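Local atomic coordinates of putative lipoprotein YcdA (Bacillus subtilis subsp. subtilis str. 168, PDB entry 4R4G), a protein that is of unknown function but is probably a membrane-anchored lipoprotein, with an Ig-like N-terminal domain and a mixed alpha-beta C-terminal domain. Residues A[15-20]-A[123-128]; A[81-86]-A[92-97]; A[147-152]-A[168-173]; A[187-192]-A[274-279]; A[197-202]-A[270-275]. All blocks are in the same frame, centred on the assembly; numbering follows the deposited sequence.

Interaction 1 (A[15-20]-A[123-128])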
# COMPACT_ATOMS: atom_id res chain seq x y z
N ALA A 15 23.13 -19.83 27.97
CA ALA A 15 22.20 -18.77 27.56
C ALA A 15 20.74 -19.22 27.60
O ALA A 15 20.46 -20.42 27.50
CB ALA A 15 22.54 -18.26 26.17
N GLN A 16 19.81 -18.26 27.76
CA GLN A 16 18.37 -18.52 27.75
C GLN A 16 17.72 -17.65 26.68
O GLN A 16 17.86 -16.42 26.70
CB GLN A 16 17.71 -18.29 29.13
CG GLN A 16 16.21 -18.61 29.14
CD GLN A 16 15.43 -17.98 30.27
OE1 GLN A 16 14.86 -18.68 31.12
NE2 GLN A 16 15.33 -16.65 30.27
N VAL A 17 17.00 -18.28 25.74
CA VAL A 17 16.35 -17.54 24.66
C VAL A 17 14.85 -17.63 24.82
O VAL A 17 14.30 -18.71 25.05
CB VAL A 17 16.83 -18.04 23.27
CG1 VAL A 17 16.26 -17.19 22.14
CG2 VAL A 17 18.35 -18.07 23.20
N LYS A 18 14.19 -16.49 24.69
CA LYS A 18 12.74 -16.36 24.77
C LYS A 18 12.26 -15.70 23.50
O LYS A 18 12.80 -14.66 23.12
CB LYS A 18 12.31 -15.53 26.00
CG LYS A 18 13.05 -15.85 27.31
CD LYS A 18 12.44 -15.16 28.53
CE LYS A 18 13.40 -14.21 29.20
NZ LYS A 18 13.28 -14.26 30.68
N ILE A 19 11.26 -16.28 22.84
CA ILE A 19 10.67 -15.68 21.66
C ILE A 19 9.46 -14.87 22.12
O ILE A 19 8.42 -15.44 22.47
CB ILE A 19 10.31 -16.72 20.59
CG1 ILE A 19 11.55 -17.51 20.17
CG2 ILE A 19 9.64 -16.03 19.42
CD1 ILE A 19 11.30 -18.48 19.17
N LYS A 20 9.61 -13.55 22.16
CA LYS A 20 8.59 -12.64 22.65
C LYS A 20 7.46 -12.42 21.63
O LYS A 20 6.31 -12.33 22.06
CB LYS A 20 9.20 -11.30 23.09
CG LYS A 20 10.22 -11.47 24.23
CD LYS A 20 10.29 -10.24 25.14
CE LYS A 20 10.88 -10.59 26.50
NZ LYS A 20 11.11 -9.39 27.36
N LYS A 123 25.35 -26.32 23.57
CA LYS A 123 25.09 -24.94 24.00
C LYS A 123 23.96 -24.26 23.19
O LYS A 123 23.49 -23.21 23.62
CB LYS A 123 26.40 -24.09 23.94
CG LYS A 123 26.99 -23.90 22.53
CD LYS A 123 28.34 -23.15 22.45
CE LYS A 123 28.59 -22.71 21.02
NZ LYS A 123 30.03 -22.53 20.69
N SER A 124 23.55 -24.83 22.04
CA SER A 124 22.52 -24.29 21.12
C SER A 124 21.07 -24.59 21.53
O SER A 124 20.82 -25.53 22.26
CB SER A 124 22.74 -24.82 19.71
OG SER A 124 23.91 -24.30 19.12
N VAL A 125 20.11 -23.77 21.05
CA VAL A 125 18.66 -23.97 21.28
C VAL A 125 17.95 -23.77 19.96
O VAL A 125 18.34 -22.92 19.16
CB VAL A 125 17.96 -23.18 22.42
CG1 VAL A 125 18.33 -23.72 23.79
CG2 VAL A 125 18.19 -21.68 22.31
N THR A 126 16.91 -24.57 19.74
CA THR A 126 16.14 -24.60 18.53
C THR A 126 14.62 -24.46 18.85
O THR A 126 14.12 -25.14 19.73
CB THR A 126 16.51 -25.87 17.72
OG1 THR A 126 15.68 -25.94 16.57
CG2 THR A 126 16.34 -27.17 18.50
N PHE A 127 13.90 -23.60 18.12
CA PHE A 127 12.45 -23.41 18.28
C PHE A 127 11.70 -23.69 16.99
O PHE A 127 12.17 -23.33 15.92
CB PHE A 127 12.10 -21.97 18.72
CG PHE A 127 12.83 -21.45 19.93
CD1 PHE A 127 14.09 -20.88 19.82
CD2 PHE A 127 12.22 -21.47 21.19
CE1 PHE A 127 14.76 -20.38 20.94
CE2 PHE A 127 12.90 -20.98 22.32
CZ PHE A 127 14.16 -20.44 22.19
N LYS A 128 10.52 -24.28 17.10
CA LYS A 128 9.65 -24.49 15.95
C LYS A 128 8.61 -23.38 15.95
O LYS A 128 8.13 -22.99 17.02
CB LYS A 128 9.00 -25.87 15.97
CG LYS A 128 10.02 -27.00 15.87
CD LYS A 128 9.36 -28.33 15.78
CE LYS A 128 10.37 -29.47 15.70
NZ LYS A 128 9.67 -30.78 15.82
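F127 offers one face of its ring to the CD1 methyl of I19, which stands 3.8 Å from the centroid of that ring and 26° off its normal. The overlap is a CH-pi contact, offset from the ring centre toward its root: I19 CD1 comes nearest to F127 CG, at 3.4 Å, and also rests against F127 CB. I19 reaches the ring because its CG1 branch is turned anti to the carbonyl carbon (chi1 -58°) and CD1 continues in extended fashion, so that the terminal methyl leads. The far end of the phenyl ring meets V17. Here the CG1 methyl of V17 lies 3.7 Å from F127 CE1, while the carbonyl oxygen of V17 approaches the ring at its edge, near its plane, with F127 CZ as neighbour. V17 divides its two methyls between two partners, since its other branch, CG2, packs on V125 CG2 at 3.7 Å. Contact across the gap is thus made by hydrocarbon and ring, with one carbonyl at the rim. It illustrates how the two sheets of an Ig-like sandwich are held together: their strands 16-20 and 125-128 pass 8.8 Å apart, running in nearly the same direction (16° between them), and V17, I19, V125 and F127 all project into the interior. Strand 16-25 pairs with strands 9-11 and 39-48 on its own sheet, and V43 of the latter touches I19. Strand 125-130 is an edge strand of the opposing sheet, beside strand 107-112, whose Y112 packs on V17.

Interaction 2 (A[81-86]-A[92-97])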
# COMPACT_ATOMS: atom_id res chain seq x y z
N GLU A 81 15.98 -1.00 14.14
CA GLU A 81 14.85 -1.84 14.53
C GLU A 81 15.24 -3.31 14.69
O GLU A 81 14.36 -4.14 14.94
CB GLU A 81 13.74 -1.79 13.48
CG GLU A 81 12.90 -0.51 13.35
CD GLU A 81 11.85 -0.65 12.26
OE1 GLU A 81 11.24 -1.74 12.14
OE2 GLU A 81 11.67 0.32 11.48
N LYS A 82 16.52 -3.65 14.47
CA LYS A 82 17.00 -5.01 14.51
C LYS A 82 17.84 -5.22 15.73
O LYS A 82 18.35 -4.25 16.28
CB LYS A 82 17.81 -5.29 13.23
CG LYS A 82 17.98 -6.77 12.89
CD LYS A 82 18.61 -6.96 11.55
CE LYS A 82 19.10 -8.38 11.39
NZ LYS A 82 19.42 -8.73 9.98
N LEU A 83 17.99 -6.49 16.17
CA LEU A 83 18.84 -6.84 17.30
C LEU A 83 20.25 -6.30 17.05
O LEU A 83 20.79 -6.46 15.95
CB LEU A 83 18.86 -8.37 17.52
CG LEU A 83 19.75 -8.90 18.65
CD1 LEU A 83 19.25 -8.48 20.02
CD2 LEU A 83 19.85 -10.40 18.61
N GLN A 84 20.82 -5.63 18.06
CA GLN A 84 22.13 -5.03 17.90
C GLN A 84 23.19 -5.85 18.57
O GLN A 84 23.00 -6.38 19.67
CB GLN A 84 22.16 -3.59 18.43
CG GLN A 84 21.17 -2.62 17.75
CD GLN A 84 21.41 -2.39 16.28
OE1 GLN A 84 22.52 -2.07 15.81
NE2 GLN A 84 20.34 -2.48 15.51
N GLY A 85 24.33 -5.94 17.88
CA GLY A 85 25.50 -6.64 18.38
C GLY A 85 25.94 -6.00 19.68
O GLY A 85 26.20 -4.80 19.73
N SER A 86 25.92 -6.78 20.74
CA SER A 86 26.26 -6.29 22.06
C SER A 86 26.91 -7.38 22.87
O SER A 86 27.12 -8.48 22.36
CB SER A 86 25.00 -5.77 22.75
OG SER A 86 24.00 -6.77 22.79
N LYS A 92 22.38 -10.72 32.67
CA LYS A 92 22.02 -9.55 31.84
C LYS A 92 21.26 -10.01 30.58
O LYS A 92 21.51 -11.11 30.08
CB LYS A 92 23.27 -8.75 31.44
CG LYS A 92 23.70 -7.66 32.42
CD LYS A 92 25.01 -6.95 32.00
CE LYS A 92 24.90 -6.05 30.79
NZ LYS A 92 26.23 -5.61 30.29
N SER A 93 20.35 -9.18 30.05
CA SER A 93 19.58 -9.58 28.87
C SER A 93 19.53 -8.53 27.78
O SER A 93 19.36 -7.33 28.04
CB SER A 93 18.15 -9.94 29.25
OG SER A 93 18.11 -10.96 30.24
N VAL A 94 19.63 -9.00 26.53
CA VAL A 94 19.50 -8.19 25.33
C VAL A 94 18.17 -8.60 24.70
O VAL A 94 17.75 -9.74 24.84
CB VAL A 94 20.72 -8.32 24.38
CG1 VAL A 94 20.81 -9.70 23.74
CG2 VAL A 94 20.71 -7.22 23.31
N GLU A 95 17.50 -7.67 24.05
CA GLU A 95 16.23 -7.93 23.40
C GLU A 95 16.21 -7.19 22.04
O GLU A 95 16.80 -6.12 21.90
CB GLU A 95 15.07 -7.50 24.34
CG GLU A 95 13.69 -8.07 23.99
CD GLU A 95 12.50 -7.47 24.72
OE1 GLU A 95 12.51 -7.44 25.97
OE2 GLU A 95 11.52 -7.09 24.03
N GLY A 96 15.60 -7.80 21.04
CA GLY A 96 15.55 -7.21 19.71
C GLY A 96 14.89 -8.11 18.69
O GLY A 96 14.54 -9.26 19.00
N ASN A 97 14.73 -7.60 17.48
CA ASN A 97 14.05 -8.31 16.40
C ASN A 97 15.01 -8.95 15.41
O ASN A 97 16.11 -8.43 15.18
CB ASN A 97 13.15 -7.34 15.61
CG ASN A 97 11.99 -6.77 16.38
OD1 ASN A 97 11.07 -7.47 16.80
ND2 ASN A 97 11.95 -5.46 16.43
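With CG anti to its carbonyl carbon (chi1 -65°), N97 turns its carboxamide toward the carbonyl of E81, and L83, with CG anti to the backbone N (chi1 178°), brings CD1 to V94. The amide nitrogen N97 ND2 donates to E81 O at 3.1 Å, nearly straight at 165°, with the acceptor lying almost in the amide plane. Two residues on, L83 N donates to N97 O at 2.9 Å, so that N97 grips the loop through both its side chain and its backbone. Beside the backbone bond the chains come close: G96 CA lies 4.1 Å from L83 CA, and a side chain on G96 would probably come too close to that carbon. L83 CD1 then meets V94 CG2 at 3.8 Å, their side chains crossing at about a right angle, and S86 OG rests on the same methyl. The other end of the N97 amide, OD1, accepts from N44 on strand 39-48. A leucine in place of N97 would probably leave the E81 carbonyl and the N44 amide without this partner. The chemistry implies a bridging role: one carboxamide, used as donor and acceptor, ties the 81-86 loop to two strands of the Ig-like domain.

Interaction 3 (A[147-152]-A[168-173])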
# COMPACT_ATOMS: atom_id res chain seq x y z
N ALA A 147 -3.67 -0.43 1.18
CA ALA A 147 -4.15 -0.58 -0.20
C ALA A 147 -5.67 -0.59 -0.19
O ALA A 147 -6.29 0.04 -1.06
CB ALA A 147 -3.60 -1.85 -0.83
N LYS A 148 -6.29 -1.24 0.83
CA LYS A 148 -7.74 -1.28 1.02
C LYS A 148 -8.21 0.18 1.14
O LYS A 148 -9.05 0.62 0.35
CB LYS A 148 -8.13 -2.16 2.23
CG LYS A 148 -7.85 -3.68 2.03
CD LYS A 148 -8.30 -4.57 3.22
CE LYS A 148 -7.67 -5.97 3.24
NZ LYS A 148 -6.49 -6.08 4.18
N ALA A 149 -7.56 0.96 2.03
CA ALA A 149 -7.82 2.38 2.21
C ALA A 149 -7.61 3.18 0.89
O ALA A 149 -8.50 3.95 0.54
CB ALA A 149 -6.95 2.94 3.31
N LEU A 150 -6.50 2.96 0.14
CA LEU A 150 -6.29 3.68 -1.13
C LEU A 150 -7.42 3.39 -2.13
O LEU A 150 -7.90 4.30 -2.81
CB LEU A 150 -4.93 3.39 -1.78
CG LEU A 150 -4.76 4.06 -3.15
CD1 LEU A 150 -4.66 5.57 -3.02
CD2 LEU A 150 -3.63 3.49 -3.93
N SER A 151 -7.87 2.13 -2.20
CA SER A 151 -8.96 1.70 -3.07
C SER A 151 -10.28 2.39 -2.67
O SER A 151 -11.04 2.76 -3.57
CB SER A 151 -9.10 0.18 -3.04
OG SER A 151 -9.93 -0.31 -4.08
N ALA A 152 -10.53 2.60 -1.35
CA ALA A 152 -11.72 3.30 -0.82
C ALA A 152 -11.74 4.76 -1.27
O ALA A 152 -12.79 5.27 -1.63
CB ALA A 152 -11.76 3.22 0.70
N LYS A 168 -14.63 4.61 8.42
CA LYS A 168 -14.02 3.62 9.34
C LYS A 168 -12.57 3.33 8.99
O LYS A 168 -11.71 3.33 9.87
CB LYS A 168 -14.81 2.29 9.34
CG LYS A 168 -16.32 2.39 9.63
CD LYS A 168 -17.11 1.19 9.06
CE LYS A 168 -18.61 1.39 9.10
NZ LYS A 168 -19.33 0.38 8.28
N ILE A 169 -12.30 3.08 7.71
CA ILE A 169 -11.01 2.69 7.16
C ILE A 169 -10.01 3.87 7.10
O ILE A 169 -8.85 3.67 7.43
CB ILE A 169 -11.28 2.04 5.77
CG1 ILE A 169 -11.62 0.55 5.92
CG2 ILE A 169 -10.19 2.26 4.73
CD1 ILE A 169 -12.02 -0.19 4.57
N THR A 170 -10.44 5.07 6.68
CA THR A 170 -9.53 6.21 6.45
C THR A 170 -9.46 7.27 7.57
O THR A 170 -8.42 7.90 7.73
CB THR A 170 -9.95 6.96 5.17
OG1 THR A 170 -11.24 7.50 5.40
CG2 THR A 170 -10.00 6.06 3.95
N GLY A 171 -10.57 7.52 8.25
CA GLY A 171 -10.64 8.57 9.26
C GLY A 171 -11.09 9.92 8.73
O GLY A 171 -11.44 10.79 9.52
N ALA A 172 -11.09 10.10 7.39
CA ALA A 172 -11.52 11.32 6.69
C ALA A 172 -13.02 11.29 6.50
O ALA A 172 -13.60 10.21 6.60
CB ALA A 172 -10.83 11.41 5.33
N ASN A 173 -13.68 12.43 6.24
CA ASN A 173 -15.12 12.38 5.99
C ASN A 173 -15.33 12.55 4.49
O ASN A 173 -14.81 13.49 3.89
CB ASN A 173 -15.92 13.35 6.85
CG ASN A 173 -16.14 14.73 6.31
OD1 ASN A 173 -17.14 14.99 5.62
ND2 ASN A 173 -15.26 15.64 6.71
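A149 and I169 form the first shell: the CG2 methyl of I169 sits 3.5 Å from A149 CA and 3.6 Å from A149 CB, covering the backbone of the helix at a small residue. The same methyl is farther, 4.4 Å, from A152 CB, three residues along. I169 holds its other branch, CG1, anti to the carbonyl carbon (chi1 -85°), which leaves CG2 to face the helix. T170 adds a looser touch, its CG2 methyl lying 4.3 Å from A149 O. In the next shell the hydroxyl of T170 is engaged with its own chain: OG1 bonds to F166 O one turn back and accepts from A172 N at 3.3 Å, an ST turn that shapes the exit from the helix. G171 has positive phi (92°), and N173 then caps the next helix by way of E176 N. Farther out, A149 also packs on M299, and L150, whose CB points away from segment 168-173, on V297 and M299 of strand 293-301. The arrangement is an alanine-faced helix contact next to an ST turn and a short link that leads to an N-cap, in the C-terminal alpha-beta domain, whose DUF5105 family is grouped with the NTF2 clan.

Interaction 4 (A[187-192]-A[274-279])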
# COMPACT_ATOMS: atom_id res chain seq x y z
N ASP A 187 -12.81 23.48 -11.42
CA ASP A 187 -11.98 24.68 -11.55
C ASP A 187 -10.80 24.41 -12.49
O ASP A 187 -10.48 25.24 -13.33
CB ASP A 187 -11.49 25.13 -10.16
CG ASP A 187 -12.55 25.80 -9.26
OD1 ASP A 187 -13.76 25.71 -9.59
OD2 ASP A 187 -12.16 26.39 -8.23
N GLY A 188 -10.22 23.22 -12.36
CA GLY A 188 -9.10 22.77 -13.18
C GLY A 188 -9.51 22.49 -14.61
O GLY A 188 -8.72 22.72 -15.53
N TYR A 189 -10.75 22.00 -14.81
CA TYR A 189 -11.31 21.71 -16.13
C TYR A 189 -11.47 23.02 -16.92
O TYR A 189 -11.00 23.10 -18.06
CB TYR A 189 -12.66 20.94 -16.04
CG TYR A 189 -13.30 20.71 -17.39
CD1 TYR A 189 -12.95 19.60 -18.16
CD2 TYR A 189 -14.19 21.63 -17.93
CE1 TYR A 189 -13.50 19.41 -19.43
CE2 TYR A 189 -14.73 21.45 -19.21
CZ TYR A 189 -14.38 20.34 -19.95
OH TYR A 189 -14.91 20.16 -21.21
N LEU A 190 -12.12 24.03 -16.31
CA LEU A 190 -12.39 25.34 -16.89
C LEU A 190 -11.12 26.04 -17.35
O LEU A 190 -11.10 26.61 -18.45
CB LEU A 190 -13.10 26.25 -15.89
CG LEU A 190 -14.53 25.91 -15.55
CD1 LEU A 190 -15.05 26.85 -14.51
CD2 LEU A 190 -15.42 25.94 -16.78
N SER A 191 -10.06 26.01 -16.51
CA SER A 191 -8.78 26.63 -16.81
C SER A 191 -8.09 25.90 -17.98
O SER A 191 -7.63 26.57 -18.91
CB SER A 191 -7.89 26.65 -15.58
OG SER A 191 -8.37 27.60 -14.64
N ALA A 192 -8.09 24.55 -17.96
CA ALA A 192 -7.49 23.69 -19.00
C ALA A 192 -8.20 23.85 -20.37
O ALA A 192 -7.56 23.61 -21.40
CB ALA A 192 -7.52 22.24 -18.57
N TYR A 274 -23.67 23.14 -25.78
CA TYR A 274 -24.05 21.82 -26.28
C TYR A 274 -22.88 20.84 -26.16
O TYR A 274 -23.10 19.67 -25.82
CB TYR A 274 -24.54 21.91 -27.73
CG TYR A 274 -24.86 20.56 -28.35
CD1 TYR A 274 -26.04 19.89 -28.05
CD2 TYR A 274 -23.98 19.96 -29.25
CE1 TYR A 274 -26.34 18.65 -28.61
CE2 TYR A 274 -24.27 18.72 -29.83
CZ TYR A 274 -25.46 18.08 -29.52
OH TYR A 274 -25.73 16.85 -30.09
N ALA A 275 -21.65 21.31 -26.44
CA ALA A 275 -20.46 20.46 -26.35
C ALA A 275 -20.29 19.97 -24.91
O ALA A 275 -20.04 18.79 -24.70
CB ALA A 275 -19.24 21.23 -26.81
N LEU A 276 -20.51 20.85 -23.91
CA LEU A 276 -20.39 20.52 -22.50
C LEU A 276 -21.50 19.54 -22.05
O LEU A 276 -21.35 18.87 -21.02
CB LEU A 276 -20.43 21.81 -21.64
CG LEU A 276 -19.29 22.82 -21.87
CD1 LEU A 276 -19.66 24.16 -21.34
CD2 LEU A 276 -17.97 22.36 -21.27
N GLN A 277 -22.60 19.48 -22.83
CA GLN A 277 -23.73 18.61 -22.58
C GLN A 277 -23.47 17.18 -23.10
O GLN A 277 -23.83 16.23 -22.41
CB GLN A 277 -25.01 19.16 -23.24
CG GLN A 277 -25.66 20.33 -22.52
CD GLN A 277 -26.72 21.01 -23.36
OE1 GLN A 277 -27.45 20.38 -24.15
NE2 GLN A 277 -26.83 22.33 -23.21
N VAL A 278 -22.91 17.04 -24.33
CA VAL A 278 -22.65 15.72 -24.92
C VAL A 278 -21.44 15.05 -24.26
O VAL A 278 -21.42 13.82 -24.21
CB VAL A 278 -22.49 15.71 -26.46
CG1 VAL A 278 -23.82 15.95 -27.16
CG2 VAL A 278 -21.43 16.70 -26.94
N TYR A 279 -20.45 15.85 -23.76
CA TYR A 279 -19.21 15.40 -23.11
C TYR A 279 -19.47 14.20 -22.16
O TYR A 279 -18.88 13.15 -22.39
CB TYR A 279 -18.49 16.55 -22.36
CG TYR A 279 -17.08 16.21 -21.90
CD1 TYR A 279 -16.87 15.25 -20.90
CD2 TYR A 279 -15.97 16.85 -22.43
CE1 TYR A 279 -15.58 14.91 -20.50
CE2 TYR A 279 -14.68 16.50 -22.04
CZ TYR A 279 -14.48 15.55 -21.05
OH TYR A 279 -13.21 15.22 -20.65
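L276 makes the first contact along helix 268-283, its CD2 methyl lying 3.9 Å from Y189 CE2 and 3.8 Å from Y189 OH, at the edge of the tyrosine ring and near the ring plane. Three residues on, Y279 receives Y189 in an edge-to-face pair: the edge of Y189 is directed at the face of Y279, with centroids 5.8 Å apart and planes at 87°. The closest atoms are Y189 OH and Y279 CD2, at 3.7 Å, and Y189 CE1 lies 4.1 Å from Y279 CE2. Y189 thus inserts its outer end between a leucine and a tyrosine almost one helical turn apart, having its own CG anti to the backbone N (chi1 176°). The near-perpendicular rings let the hydroxyl end of Y189 rest against Y279. A bound tetraethylene glycol, probably from the crystallisation liquor, lies about 4 Å from the side chain of Y189. Around the pair, L276 and Y279 both rest on I208 of helix 203-219, and Y279 also packs on I212 of that helix and on L248 and I252 of helix 248-260. Y189 and, through L205 of helix 203-219, L190 join helix 174-192 to the bundle.

Interaction 5 (A[197-202]-A[270-275])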
# COMPACT_ATOMS: atom_id res chain seq x y z
N SER A 197 -14.96 31.34 -15.65
CA SER A 197 -15.07 30.79 -14.28
C SER A 197 -16.55 30.79 -13.80
O SER A 197 -16.86 30.32 -12.70
CB SER A 197 -14.18 31.56 -13.31
N THR A 198 -17.46 31.30 -14.68
CA THR A 198 -18.92 31.37 -14.52
C THR A 198 -19.49 29.94 -14.44
O THR A 198 -20.13 29.58 -13.44
CB THR A 198 -19.54 32.19 -15.67
OG1 THR A 198 -19.36 31.51 -16.92
CG2 THR A 198 -18.98 33.61 -15.77
N TYR A 199 -19.16 29.10 -15.47
CA TYR A 199 -19.56 27.69 -15.66
C TYR A 199 -19.22 26.77 -14.45
O TYR A 199 -19.66 25.61 -14.46
CB TYR A 199 -18.87 27.09 -16.91
CG TYR A 199 -19.41 27.53 -18.26
CD1 TYR A 199 -20.57 26.98 -18.79
CD2 TYR A 199 -18.67 28.40 -19.07
CE1 TYR A 199 -21.05 27.36 -20.04
CE2 TYR A 199 -19.14 28.78 -20.33
CZ TYR A 199 -20.33 28.25 -20.81
OH TYR A 199 -20.80 28.62 -22.05
N ALA A 200 -18.43 27.26 -13.44
CA ALA A 200 -17.98 26.50 -12.25
C ALA A 200 -19.15 25.92 -11.45
O ALA A 200 -19.10 24.73 -11.10
CB ALA A 200 -17.12 27.37 -11.35
N ASP A 201 -20.20 26.72 -11.17
CA ASP A 201 -21.36 26.21 -10.45
C ASP A 201 -22.55 26.19 -11.41
O ASP A 201 -23.47 27.01 -11.32
CB ASP A 201 -21.64 26.98 -9.13
CG ASP A 201 -20.87 26.46 -7.90
OD1 ASP A 201 -20.57 25.23 -7.84
OD2 ASP A 201 -20.61 27.26 -6.97
N SER A 202 -22.48 25.23 -12.36
CA SER A 202 -23.47 24.96 -13.40
C SER A 202 -23.75 23.47 -13.53
O SER A 202 -22.86 22.66 -13.27
CB SER A 202 -23.02 25.52 -14.75
OG SER A 202 -21.98 24.76 -15.34
N GLU A 270 -24.01 28.87 -27.88
CA GLU A 270 -24.95 27.76 -28.11
C GLU A 270 -24.20 26.41 -28.28
O GLU A 270 -24.52 25.43 -27.60
CB GLU A 270 -25.80 28.01 -29.37
CG GLU A 270 -26.94 29.01 -29.24
CD GLU A 270 -27.47 29.50 -30.57
OE1 GLU A 270 -28.08 28.69 -31.31
OE2 GLU A 270 -27.28 30.69 -30.88
N ALA A 271 -23.20 26.41 -29.20
CA ALA A 271 -22.36 25.27 -29.56
C ALA A 271 -21.43 24.84 -28.42
O ALA A 271 -21.21 23.64 -28.27
CB ALA A 271 -21.53 25.62 -30.79
N VAL A 272 -20.90 25.80 -27.63
CA VAL A 272 -20.03 25.50 -26.49
C VAL A 272 -20.86 24.79 -25.42
O VAL A 272 -20.46 23.73 -24.94
CB VAL A 272 -19.30 26.76 -25.93
CG1 VAL A 272 -18.89 26.59 -24.47
CG2 VAL A 272 -18.09 27.10 -26.79
N LYS A 273 -22.03 25.35 -25.08
CA LYS A 273 -22.95 24.79 -24.08
C LYS A 273 -23.38 23.37 -24.48
O LYS A 273 -23.34 22.48 -23.63
CB LYS A 273 -24.15 25.72 -23.85
CG LYS A 273 -23.82 26.77 -22.78
CD LYS A 273 -24.61 28.08 -22.89
CE LYS A 273 -24.17 29.06 -21.83
NZ LYS A 273 -25.12 30.18 -21.67
N TYR A 274 -23.67 23.14 -25.78
CA TYR A 274 -24.05 21.82 -26.28
C TYR A 274 -22.88 20.84 -26.16
O TYR A 274 -23.10 19.67 -25.82
CB TYR A 274 -24.54 21.91 -27.73
CG TYR A 274 -24.86 20.56 -28.35
CD1 TYR A 274 -26.04 19.89 -28.05
CD2 TYR A 274 -23.98 19.96 -29.25
CE1 TYR A 274 -26.34 18.65 -28.61
CE2 TYR A 274 -24.27 18.72 -29.83
CZ TYR A 274 -25.46 18.08 -29.52
OH TYR A 274 -25.73 16.85 -30.09
N ALA A 275 -21.65 21.31 -26.44
CA ALA A 275 -20.46 20.46 -26.35
C ALA A 275 -20.29 19.97 -24.91
O ALA A 275 -20.04 18.79 -24.70
CB ALA A 275 -19.24 21.23 -26.81
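Y199 reaches helix 268-283 with its phenol end, and the close part of the contact gathers where its hydroxyl meets K273. K273 CE lies 3.4 Å from Y199 OH, and K273 CG lies 3.6 Å from the same oxygen. The aliphatic stem of K273 crosses the phenol at about a right angle, with CG at the ring edge, in its plane, 3.9 Å from Y199 CE1. Y199 is directed this way by CG standing anti to its carbonyl carbon (chi1 -74°). The V272 side is looser: its CG1 methyl comes to 3.7 Å from Y199 OH but stays 4.3 Å from Y199 CZ, in a surface contact whose residues are all partly exposed. The lysine's NZ forms a salt bridge with E269. At the root of Y199, S202 OG donates to Y199 O at 2.6 Å, a bond that probably helps fix the turn carrying the ring. Replacing Y199 by an alanine is likely to open a gap beside V272 and leave the stem of K273 without a neighbour from this loop. The loop bridges helices: Y199 also packs on L190 of helix 174-192, and S202 is the N-cap of helix 203-219, while A275 rests on V256 of helix 248-260.

Interactions 4 and 5 form one neighbourhood: their centres are 7 Å apart, both use helix 268-283, and L190 CD2 packs 3.6 Å from Y199 CB while L276 CD1 lies 3.7 Å from Y199 CE1. Interactions 1 and 2 are likewise joined, by a salt bridge of 2.8 Å between K20 NZ and E95 OE1 on the Ig-like sheet they share. Interaction 3 stands between these pairs, its centre about 36 Å from that of interaction 2 and about 30 Å from that of interaction 4. The elongated chain thus has a helical bundle at one end, where the tetraethylene glycol lies near Y189, and a beta sandwich at the other, with about 68 Å separating the centres of interactions 1 and 4.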